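Local coordinates for uncharacterized protein PH0321 (Pyrococcus horikoshii, PDB 3BS4) that is of unknown function but carries a KaiC-like domain, probably of the RecA-type fold, and was crystallised with an unidentified peptide bound, at residues Ile17-Leu22 with Arg182-Trp187; Ser48-Gly53 with Glu140-Ala145. All coordinates share one frame; numbering follows the deposited sequence.

Contact 1. Residues Ile17-Leu22 with Arg182-Trp187; sequences IKKHSL and RGTNFW
Leu22 and Trp187 meet where the 17-22 loop runs into its strand, and the leucine is worth following outward. From CB the chain turns to CG, which stands anti to the backbone N (chi1 173°). From there CD1 settles over one face of the indole, 3.4 Å from the centroid of the five-membered ring and 1° off its normal, a textbook CH-pi contact. CD2 lies above the six-membered ring, with CH2 of Trp187 3.9 Å away. CD1 also touches CB of Asn185, so one methyl spans two residues of the strand. An alanine in place of Trp187 would probably open a gap beside both leucine methyls and lose the bond from the indole NE1 to the bound peptide's backbone.

The backbone fixes this pairing. Asn185 N donates to Ser21 O at 3.0 Å, almost straight at 174°, within a parallel bridge between Leu22 and Asn185. Upstream, a type II turn from Lys18 to Ser21 brings His20 N to Thr184 OG1 (2.9 Å), while Ser21 OG and Ser21 N both reach Lys18 O from the same face of its plane. Water 1 links His20 O to Asn185 ND2, and the amide oxygen of Asn185 is bonded to the peptide's backbone. At the other margin Ile17 CD1 and Phe186 CZ approach tip to tip, 3.8 Å apart.

The contact thus begins the pairing of strands 22-27 and 184-190 in the central sheet; strand 141-146 lies beyond 184-190, while strand 207-216 flanks 22-27, its Tyr207 packing on Ile17 and Ser21.

Contact 2. Residues Ser48-Gly53 with Glu140-Ala145; sequences SDNLVG and ELYGFA
Val52 CG1 reaches Phe144 CD2 at 3.7 Å, the apolar centre of a parallel strand pair in the sheet of an alpha/beta domain with RecA-like character. The two side chains cross at an oblique angle, and Leu38 and Leu42 of helix 34-47 pack on the phenyl group. On the opposite face of the sheet Leu141 has CG anti to its backbone N, and its CD1 touches CB of Leu51 at 3.8 Å, with Trp130 of helix 115-132 packing on both leucines. Helices therefore cover both faces of the pair.

Between these layers the axes of strand segments 51-53 and 141-145 lie 24° apart, the strands running parallel, Leu51 beside Leu141 and Gly53 beside Gly143. Four bonds form the ladder: Leu51 N to Glu140 O, Tyr142 N to Leu51 O, Gly53 N to Tyr142 O and Phe144 N to Gly53 O.

Outward, Tyr142 brings the edge of its ring to Asn50, CE2 of Tyr142 lying 3.8 Å from CG of Asn50, with the amide plane turned 82° from the ring. The phenol oxygen is hydrogen-bonded to Lys45 NZ and to water 3. Asn50 ND2 bonds to Lys45 O near the end of helix 34-47, where Asp49 is the C-prime residue of a Schellman motif. The other amide atom, Asn50 OD1, accepts a hydrogen bond from Glu140 N at 3.1 Å, the donor tilted 17° from the carbonyl plane.

Contacts 1 and 2 share one sheet, their centres about 10 Å apart, because strand 184-190 of contact 1 lies directly beside strand 141-146 of contact 2. The ladder continues between them: Phe186 N lies 2.7 Å from Gly143 O and Ala145 N 2.9 Å from Phe186 O, both probable hydrogen bonds. The rings of Phe186 and Phe144 stack, with CD2 of the first 3.6 Å from CE1 of the second. Along the chain, contact 2 is nested within the loop that contact 1 closes. A salt bridge from Lys19 of contact 1 to Glu140 of contact 2 adds a polar tie. Both contacts also reach the bound peptide, contact 1 through Asn185 and Trp187, contact 2 through packing of Leu141 on an aromatic side chain.

Contact 1. Residues Ile17-Leu22 with Arg182-Trp187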
loop_
_atom_site.group_PDB
_atom_site.type_symbol
_atom_site.label_atom_id
_atom_site.label_comp_id
_atom_site.label_asym_id
_atom_site.label_seq_id
_atom_site.Cartn_x
_atom_site.Cartn_y
_atom_site.Cartn_z
ATOM N N ILE A 17 1.174 4.516 -14.468
ATOM C CA ILE A 17 -0.023 4.002 -13.811
ATOM C C ILE A 17 -1.254 4.832 -14.154
ATOM O O ILE A 17 -1.234 6.050 -14.020
ATOM C CB ILE A 17 0.161 4.034 -12.282
ATOM C CG1 ILE A 17 1.383 3.194 -11.875
ATOM C CG2 ILE A 17 -1.122 3.553 -11.575
ATOM C CD1 ILE A 17 1.895 3.486 -10.475
ATOM N N LYS A 18 -2.320 4.161 -14.581
ATOM C CA LYS A 18 -3.609 4.802 -14.780
ATOM C C LYS A 18 -4.114 5.346 -13.445
ATOM O O LYS A 18 -4.242 4.612 -12.462
ATOM C CB LYS A 18 -4.607 3.810 -15.377
ATOM C CG LYS A 18 -5.988 4.382 -15.567
ATOM C CD LYS A 18 -6.907 3.403 -16.271
ATOM C CE LYS A 18 -8.089 4.109 -16.923
ATOM N NZ LYS A 18 -8.913 4.937 -15.993
ATOM N N LYS A 19 -4.364 6.649 -13.407
ATOM C CA LYS A 19 -4.812 7.307 -12.195
ATOM C C LYS A 19 -6.019 6.590 -11.565
ATOM O O LYS A 19 -6.962 6.192 -12.258
ATOM C CB LYS A 19 -5.130 8.777 -12.489
ATOM C CG LYS A 19 -5.488 9.586 -11.261
ATOM C CD LYS A 19 -5.499 11.070 -11.587
ATOM C CE LYS A 19 -6.183 11.877 -10.501
ATOM N NZ LYS A 19 -5.901 13.325 -10.752
ATOM N N HIS A 20 -5.944 6.399 -10.250
ATOM C CA HIS A 20 -6.989 5.772 -9.430
ATOM C C HIS A 20 -6.966 4.253 -9.406
ATOM O O HIS A 20 -7.842 3.632 -8.811
ATOM C CB HIS A 20 -8.408 6.259 -9.763
ATOM C CG HIS A 20 -8.601 7.726 -9.569
ATOM N ND1 HIS A 20 -9.248 8.516 -10.496
ATOM C CD2 HIS A 20 -8.223 8.552 -8.566
ATOM C CE1 HIS A 20 -9.269 9.765 -10.064
ATOM N NE2 HIS A 20 -8.648 9.815 -8.900
ATOM N N SER A 21 -5.963 3.666 -10.051
ATOM C CA SER A 21 -5.817 2.230 -10.065
ATOM C C SER A 21 -5.520 1.694 -8.670
ATOM O O SER A 21 -5.047 2.431 -7.803
ATOM C CB SER A 21 -4.686 1.846 -11.012
ATOM O OG SER A 21 -5.071 2.147 -12.355
ATOM N N LEU A 22 -5.795 0.400 -8.494
ATOM C CA LEU A 22 -5.325 -0.356 -7.342
ATOM C C LEU A 22 -4.205 -1.254 -7.847
ATOM O O LEU A 22 -4.388 -1.998 -8.820
ATOM C CB LEU A 22 -6.453 -1.213 -6.759
ATOM C CG LEU A 22 -6.095 -2.195 -5.638
ATOM C CD1 LEU A 22 -5.462 -1.497 -4.414
ATOM C CD2 LEU A 22 -7.354 -2.948 -5.258
ATOM N N ARG A 182 -10.380 10.919 -5.126
ATOM C CA ARG A 182 -9.995 9.541 -4.861
ATOM C C ARG A 182 -8.485 9.391 -5.049
ATOM O O ARG A 182 -7.820 10.233 -5.676
ATOM C CB ARG A 182 -10.758 8.584 -5.791
ATOM C CG ARG A 182 -12.179 8.214 -5.317
ATOM C CD ARG A 182 -12.823 7.194 -6.281
ATOM N NE ARG A 182 -14.080 6.592 -5.814
ATOM C CZ ARG A 182 -14.181 5.388 -5.243
ATOM N NH1 ARG A 182 -13.095 4.644 -5.031
ATOM N NH2 ARG A 182 -15.373 4.919 -4.866
ATOM N N GLY A 183 -7.935 8.316 -4.509
ATOM C CA GLY A 183 -6.494 8.103 -4.625
ATOM C C GLY A 183 -6.115 6.976 -5.564
ATOM O O GLY A 183 -6.981 6.307 -6.155
ATOM N N THR A 184 -4.808 6.804 -5.705
ATOM C CA THR A 184 -4.211 5.665 -6.394
ATOM C C THR A 184 -3.592 4.857 -5.265
ATOM O O THR A 184 -2.870 5.405 -4.425
ATOM C CB THR A 184 -3.180 6.144 -7.413
ATOM O OG1 THR A 184 -3.850 7.016 -8.344
ATOM C CG2 THR A 184 -2.561 4.967 -8.186
ATOM N N ASN A 185 -3.874 3.553 -5.246
ATOM C CA ASN A 185 -3.641 2.738 -4.052
ATOM C C ASN A 185 -2.719 1.583 -4.311
ATOM O O ASN A 185 -2.814 0.937 -5.348
ATOM C CB ASN A 185 -4.980 2.225 -3.521
ATOM C CG ASN A 185 -5.799 3.346 -2.916
ATOM O OD1 ASN A 185 -5.517 3.786 -1.801
ATOM N ND2 ASN A 185 -6.777 3.842 -3.659
ATOM N N PHE A 186 -1.839 1.331 -3.347
ATOM C CA PHE A 186 -0.930 0.183 -3.387
ATOM C C PHE A 186 -1.217 -0.720 -2.222
ATOM O O PHE A 186 -1.232 -0.279 -1.082
ATOM C CB PHE A 186 0.522 0.642 -3.294
ATOM C CG PHE A 186 0.980 1.443 -4.471
ATOM C CD1 PHE A 186 1.718 0.845 -5.481
ATOM C CD2 PHE A 186 0.696 2.801 -4.548
ATOM C CE1 PHE A 186 2.173 1.597 -6.582
ATOM C CE2 PHE A 186 1.133 3.559 -5.661
ATOM C CZ PHE A 186 1.877 2.937 -6.667
ATOM N N TRP A 187 -1.437 -1.994 -2.517
ATOM C CA TRP A 187 -1.602 -3.010 -1.484
ATOM C C TRP A 187 -0.366 -3.883 -1.483
ATOM O O TRP A 187 0.086 -4.303 -2.542
ATOM C CB TRP A 187 -2.789 -3.923 -1.825
ATOM C CG TRP A 187 -4.108 -3.313 -1.536
ATOM C CD1 TRP A 187 -4.336 -2.073 -0.988
ATOM C CD2 TRP A 187 -5.391 -3.923 -1.704
ATOM N NE1 TRP A 187 -5.692 -1.871 -0.819
ATOM C CE2 TRP A 187 -6.358 -2.996 -1.239
ATOM C CE3 TRP A 187 -5.825 -5.156 -2.218
ATOM C CZ2 TRP A 187 -7.738 -3.259 -1.284
ATOM C CZ3 TRP A 187 -7.200 -5.413 -2.262
ATOM C CH2 TRP A 187 -8.130 -4.471 -1.785
HETATM O O HOH W 1 -7.657 2.446 -6.023
HETATM O O HOH W 2 -9.432 5.190 -6.160
#

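Contact 2. Residues Ser48-Gly53 with Glu140-Ala145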
loop_
_atom_site.group_PDB
_atom_site.type_symbol
_atom_site.label_atom_id
_atom_site.label_comp_id
_atom_site.label_asym_id
_atom_site.label_seq_id
_atom_site.Cartn_x
_atom_site.Cartn_y
_atom_site.Cartn_z
ATOM N N SER A 48 8.203 13.811 -3.141
ATOM C CA SER A 48 7.733 14.632 -4.252
ATOM C C SER A 48 6.510 15.482 -3.875
ATOM O O SER A 48 5.799 15.994 -4.748
ATOM C CB SER A 48 7.435 13.751 -5.466
ATOM O OG SER A 48 8.614 13.113 -5.908
ATOM N N ASP A 49 6.270 15.615 -2.573
ATOM C CA ASP A 49 5.219 16.478 -2.008
ATOM C C ASP A 49 3.788 16.086 -2.390
ATOM O O ASP A 49 2.945 16.940 -2.629
ATOM C CB ASP A 49 5.483 17.963 -2.346
ATOM C CG ASP A 49 4.729 18.921 -1.433
ATOM O OD1 ASP A 49 4.752 18.726 -0.199
ATOM O OD2 ASP A 49 4.130 19.890 -1.951
ATOM N N ASN A 50 3.518 14.785 -2.464
ATOM C CA ASN A 50 2.153 14.314 -2.678
ATOM C C ASN A 50 1.497 14.017 -1.346
ATOM O O ASN A 50 2.161 14.055 -0.317
ATOM C CB ASN A 50 2.179 13.062 -3.563
ATOM C CG ASN A 50 2.605 13.387 -4.967
ATOM O OD1 ASN A 50 1.887 14.066 -5.690
ATOM N ND2 ASN A 50 3.795 12.928 -5.356
ATOM N N LEU A 51 0.197 13.742 -1.367
ATOM C CA LEU A 51 -0.499 13.334 -0.153
ATOM C C LEU A 51 -0.502 11.815 -0.073
ATOM O O LEU A 51 -0.699 11.158 -1.085
ATOM C CB LEU A 51 -1.926 13.851 -0.162
ATOM C CG LEU A 51 -2.067 15.380 -0.271
ATOM C CD1 LEU A 51 -3.537 15.723 -0.271
ATOM C CD2 LEU A 51 -1.312 16.115 0.832
ATOM N N VAL A 52 -0.266 11.279 1.118
ATOM C CA VAL A 52 -0.178 9.828 1.269
ATOM C C VAL A 52 -0.974 9.425 2.486
ATOM O O VAL A 52 -0.830 10.031 3.546
ATOM C CB VAL A 52 1.291 9.394 1.404
ATOM C CG1 VAL A 52 1.397 7.899 1.753
ATOM C CG2 VAL A 52 2.062 9.709 0.105
ATOM N N GLY A 53 -1.819 8.411 2.329
ATOM C CA GLY A 53 -2.499 7.805 3.467
ATOM C C GLY A 53 -1.953 6.394 3.577
ATOM O O GLY A 53 -1.818 5.719 2.554
ATOM N N GLU A 140 -1.099 14.735 -6.014
ATOM C CA GLU A 140 -1.774 13.454 -6.137
ATOM C C GLU A 140 -1.932 12.830 -4.752
ATOM O O GLU A 140 -1.123 13.077 -3.858
ATOM C CB GLU A 140 -0.998 12.519 -7.068
ATOM C CG GLU A 140 -1.099 12.893 -8.540
ATOM C CD GLU A 140 -2.511 12.811 -9.095
ATOM O OE1 GLU A 140 -3.339 12.012 -8.589
ATOM O OE2 GLU A 140 -2.802 13.554 -10.062
ATOM N N LEU A 141 -2.997 12.037 -4.591
ATOM C CA LEU A 141 -3.233 11.275 -3.366
ATOM C C LEU A 141 -2.924 9.808 -3.619
ATOM O O LEU A 141 -3.400 9.215 -4.596
ATOM C CB LEU A 141 -4.684 11.415 -2.889
ATOM C CG LEU A 141 -5.123 10.580 -1.678
ATOM C CD1 LEU A 141 -4.336 10.928 -0.407
ATOM C CD2 LEU A 141 -6.635 10.718 -1.451
ATOM N N TYR A 142 -2.115 9.242 -2.737
ATOM C CA TYR A 142 -1.783 7.820 -2.825
ATOM C C TYR A 142 -2.160 7.155 -1.526
ATOM O O TYR A 142 -2.041 7.769 -0.475
ATOM C CB TYR A 142 -0.287 7.636 -3.044
ATOM C CG TYR A 142 0.170 8.158 -4.373
ATOM C CD1 TYR A 142 0.051 7.378 -5.520
ATOM C CD2 TYR A 142 0.713 9.445 -4.493
ATOM C CE1 TYR A 142 0.473 7.865 -6.771
ATOM C CE2 TYR A 142 1.120 9.932 -5.728
ATOM C CZ TYR A 142 1.007 9.145 -6.854
ATOM O OH TYR A 142 1.437 9.624 -8.077
ATOM N N GLY A 143 -2.597 5.898 -1.598
ATOM C CA GLY A 143 -2.793 5.085 -0.391
ATOM C C GLY A 143 -1.879 3.881 -0.436
ATOM O O GLY A 143 -1.552 3.368 -1.522
ATOM N N PHE A 144 -1.438 3.457 0.746
ATOM C CA PHE A 144 -0.619 2.241 0.878
ATOM C C PHE A 144 -1.178 1.399 1.992
ATOM O O PHE A 144 -1.388 1.932 3.087
ATOM C CB PHE A 144 0.827 2.615 1.209
ATOM C CG PHE A 144 1.529 3.326 0.084
ATOM C CD1 PHE A 144 2.359 2.624 -0.778
ATOM C CD2 PHE A 144 1.336 4.693 -0.136
ATOM C CE1 PHE A 144 2.993 3.258 -1.844
ATOM C CE2 PHE A 144 1.974 5.344 -1.210
ATOM C CZ PHE A 144 2.802 4.624 -2.059
ATOM N N ALA A 145 -1.443 0.113 1.735
ATOM C CA ALA A 145 -1.890 -0.805 2.810
ATOM C C ALA A 145 -0.804 -1.851 3.069
ATOM O O ALA A 145 -0.539 -2.701 2.201
ATOM C CB ALA A 145 -3.214 -1.497 2.428
HETATM O O HOH W 3 2.323 12.084 -8.493
#